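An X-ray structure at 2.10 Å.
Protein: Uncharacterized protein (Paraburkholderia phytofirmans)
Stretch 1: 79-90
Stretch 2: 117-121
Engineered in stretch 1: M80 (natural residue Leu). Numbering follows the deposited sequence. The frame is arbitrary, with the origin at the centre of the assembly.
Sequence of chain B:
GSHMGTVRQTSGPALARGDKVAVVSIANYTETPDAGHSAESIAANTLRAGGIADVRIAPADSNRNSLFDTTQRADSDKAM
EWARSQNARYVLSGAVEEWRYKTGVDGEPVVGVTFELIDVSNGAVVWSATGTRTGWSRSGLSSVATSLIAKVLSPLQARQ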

# COMPACT_ATOMS: atom_id res chain seq x y z
N ALA B 79 -42.32 -12.81 6.98
CA ALA B 79 -42.00 -13.64 8.13
C ALA B 79 -43.12 -13.62 9.16
O ALA B 79 -43.36 -14.62 9.85
CB ALA B 79 -40.68 -13.20 8.75
N MSE B 80 -43.84 -12.49 9.26
CA MSE B 80 -45.04 -12.41 10.08
C MSE B 80 -46.13 -13.34 9.58
O MSE B 80 -46.76 -14.06 10.36
CB MSE B 80 -45.56 -10.97 10.12
CG MSE B 80 -44.66 -10.02 10.87
SE MSE B 80 -44.37 -10.65 12.69
CE MSE B 80 -42.86 -9.50 13.18
N GLU B 81 -46.37 -13.31 8.27
CA GLU B 81 -47.33 -14.25 7.69
C GLU B 81 -46.91 -15.69 7.96
O GLU B 81 -47.75 -16.53 8.31
CB GLU B 81 -47.48 -14.00 6.18
N TRP B 82 -45.62 -15.99 7.82
CA TRP B 82 -45.12 -17.32 8.14
C TRP B 82 -45.42 -17.70 9.59
O TRP B 82 -45.85 -18.83 9.87
CB TRP B 82 -43.61 -17.40 7.88
CG TRP B 82 -43.02 -18.74 8.20
CD1 TRP B 82 -42.94 -19.82 7.37
CD2 TRP B 82 -42.45 -19.15 9.45
NE1 TRP B 82 -42.35 -20.88 8.02
CE2 TRP B 82 -42.04 -20.50 9.30
CE3 TRP B 82 -42.25 -18.53 10.68
CZ2 TRP B 82 -41.43 -21.21 10.33
CZ3 TRP B 82 -41.65 -19.24 11.71
CH2 TRP B 82 -41.24 -20.57 11.52
N ALA B 83 -45.20 -16.77 10.52
CA ALA B 83 -45.49 -17.04 11.93
C ALA B 83 -46.96 -17.37 12.13
O ALA B 83 -47.30 -18.29 12.88
CB ALA B 83 -45.12 -15.83 12.79
N ARG B 84 -47.84 -16.64 11.46
CA ARG B 84 -49.26 -16.93 11.58
C ARG B 84 -49.59 -18.30 10.99
O ARG B 84 -50.44 -19.02 11.53
CB ARG B 84 -50.08 -15.82 10.92
CG ARG B 84 -50.07 -14.51 11.71
CD ARG B 84 -51.05 -13.48 11.17
NE ARG B 84 -50.61 -12.91 9.90
CZ ARG B 84 -49.81 -11.85 9.79
NH1 ARG B 84 -49.35 -11.24 10.87
NH2 ARG B 84 -49.48 -11.40 8.58
N SER B 85 -48.93 -18.69 9.90
CA SER B 85 -49.18 -20.01 9.33
C SER B 85 -48.67 -21.12 10.24
O SER B 85 -49.20 -22.24 10.20
CB SER B 85 -48.56 -20.13 7.94
OG SER B 85 -47.14 -20.24 8.00
N GLN B 86 -47.65 -20.85 11.06
CA GLN B 86 -47.15 -21.81 12.03
C GLN B 86 -47.98 -21.87 13.30
O GLN B 86 -47.68 -22.70 14.17
CB GLN B 86 -45.69 -21.48 12.38
CG GLN B 86 -44.72 -21.72 11.23
CD GLN B 86 -44.74 -23.16 10.77
OE1 GLN B 86 -44.14 -24.03 11.41
NE2 GLN B 86 -45.46 -23.43 9.69
N ASN B 87 -49.00 -21.02 13.44
CA ASN B 87 -49.81 -20.92 14.65
C ASN B 87 -48.98 -20.60 15.89
O ASN B 87 -49.27 -21.05 16.99
CB ASN B 87 -50.63 -22.19 14.88
CG ASN B 87 -51.53 -22.51 13.72
OD1 ASN B 87 -52.46 -21.76 13.42
ND2 ASN B 87 -51.26 -23.63 13.05
N ALA B 88 -47.92 -19.80 15.70
CA ALA B 88 -47.17 -19.27 16.83
C ALA B 88 -48.06 -18.38 17.69
O ALA B 88 -48.87 -17.60 17.18
CB ALA B 88 -45.95 -18.47 16.34
N ARG B 89 -47.89 -18.49 19.01
CA ARG B 89 -48.57 -17.55 19.88
C ARG B 89 -47.81 -16.23 20.00
O ARG B 89 -48.44 -15.17 20.13
CB ARG B 89 -48.79 -18.18 21.26
CG ARG B 89 -49.79 -17.41 22.13
CD ARG B 89 -50.00 -18.10 23.46
NE ARG B 89 -50.80 -17.30 24.39
CZ ARG B 89 -51.18 -17.72 25.59
NH1 ARG B 89 -50.84 -18.93 26.01
NH2 ARG B 89 -51.90 -16.93 26.38
N TYR B 90 -46.48 -16.26 19.97
CA TYR B 90 -45.65 -15.06 20.04
C TYR B 90 -44.57 -15.07 18.97
O TYR B 90 -44.14 -16.13 18.50
CB TYR B 90 -44.97 -14.90 21.41
CG TYR B 90 -45.90 -14.87 22.60
CD1 TYR B 90 -46.64 -13.74 22.90
CD2 TYR B 90 -46.02 -15.98 23.42
CE1 TYR B 90 -47.49 -13.71 23.99
CE2 TYR B 90 -46.87 -15.96 24.52
CZ TYR B 90 -47.60 -14.82 24.80
OH TYR B 90 -48.45 -14.79 25.88
N LEU B 117 -41.02 -9.08 22.09
CA LEU B 117 -41.92 -10.22 22.00
C LEU B 117 -43.29 -9.71 21.58
O LEU B 117 -43.89 -8.88 22.29
CB LEU B 117 -42.01 -10.98 23.32
CG LEU B 117 -42.75 -12.31 23.21
CD1 LEU B 117 -41.90 -13.31 22.42
CD2 LEU B 117 -43.11 -12.85 24.58
N ILE B 118 -43.80 -10.20 20.46
CA ILE B 118 -45.04 -9.71 19.87
C ILE B 118 -46.14 -10.77 20.01
O ILE B 118 -45.91 -11.95 19.73
CB ILE B 118 -44.83 -9.32 18.40
CG1 ILE B 118 -43.85 -8.13 18.32
CG2 ILE B 118 -46.17 -8.98 17.74
CD1 ILE B 118 -43.00 -8.10 17.07
N ASP B 119 -47.31 -10.34 20.48
CA ASP B 119 -48.52 -11.16 20.50
C ASP B 119 -49.01 -11.33 19.07
O ASP B 119 -49.37 -10.35 18.42
CB ASP B 119 -49.58 -10.49 21.38
CG ASP B 119 -50.84 -11.35 21.58
OD1 ASP B 119 -51.29 -12.03 20.64
OD2 ASP B 119 -51.40 -11.31 22.70
N VAL B 120 -49.03 -12.57 18.58
CA VAL B 120 -49.38 -12.78 17.18
C VAL B 120 -50.84 -12.41 16.92
O VAL B 120 -51.16 -11.83 15.88
CB VAL B 120 -49.06 -14.24 16.75
CG1 VAL B 120 -49.56 -14.51 15.34
CG2 VAL B 120 -47.55 -14.48 16.80
N SER B 121 -51.73 -12.68 17.88
CA SER B 121 -53.16 -12.48 17.65
C SER B 121 -53.53 -11.01 17.46
O SER B 121 -54.58 -10.72 16.87
CB SER B 121 -53.99 -13.08 18.80
OG SER B 121 -53.80 -12.36 20.01
O HOH W 1 -51.18 -14.58 20.50

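Where a helix gives way to a β-strand after a short connection, the chain can close the helix with backbone bonds and pair with a neighbouring strand within a few residues. Stretch 1 illustrates the transition. Its helix closes in a Schellman motif: N87 adopts a positive phi of 58°, and A88 N reaches back to A83 O at 3.3 Å. By Y90 the chain has become extended and pairs antiparallel with D119 of stretch 2, with 4.9 Å between the two CA atoms.

The strand of stretch 2 enters at L117, whose side chain packs against Y90. L117 CD1 lies 3.6 Å from Y90 CB, while L117 CD2 sits over a face of the aromatic ring, 4.2 Å from its centroid and 23° off the ring normal. A methyl group so placed directs its weakly polarised C-H bonds at the π cloud, adding a CH-π component to ordinary hydrophobic packing.

I118 contributes through both backbone and side chain. Its carbonyl oxygen, I118 O, approaches Y90 CA at 3.1 Å, a CA-H...O contact with an angle of 133° at the hydrogen; such contacts are characteristic of non-hydrogen-bonded antiparallel pairs, where CA-H groups point into the space between strands. The same oxygen lies near the plane of the Y90 ring, at its edge. The side chain, which leaves the backbone sideways, also contacts the helix: I118 CD1 meets CE of the engineered selenomethionine M80 at 4.1 Å in a purely apolar contact.

D119 is the bridge partner of Y90, and both side chains project to the same face of the sheet. Its carboxylate also bonds S121, just beyond the strand: D119 OD1 accepts a hydrogen bond from S121 OG at 2.6 Å and a weak one from S121 N at 2.9 Å. It also accepts one from water 1, at 2.6 Å from D119 OD1, and that water donates to R89 O at 2.8 Å, linking the stretches through solvent.

V120 leaves the strand yet has the largest area covered by stretch 1. Its amide supplies the one direct hydrogen bond across the interface, V120 N to R89 O, at 3.1 Å and nearly linear at 171°. R89 O thus serves both amide and water, while the R89 side chain starts away from stretch 2. The branched side chain of V120 points toward stretch 1: V120 CG1 packs against the aliphatic R84 CG at 3.7 Å, and V120 CG2 lies 4.3 Å from A88 CB. One valine thereby touches both the helix and the segment leaving it.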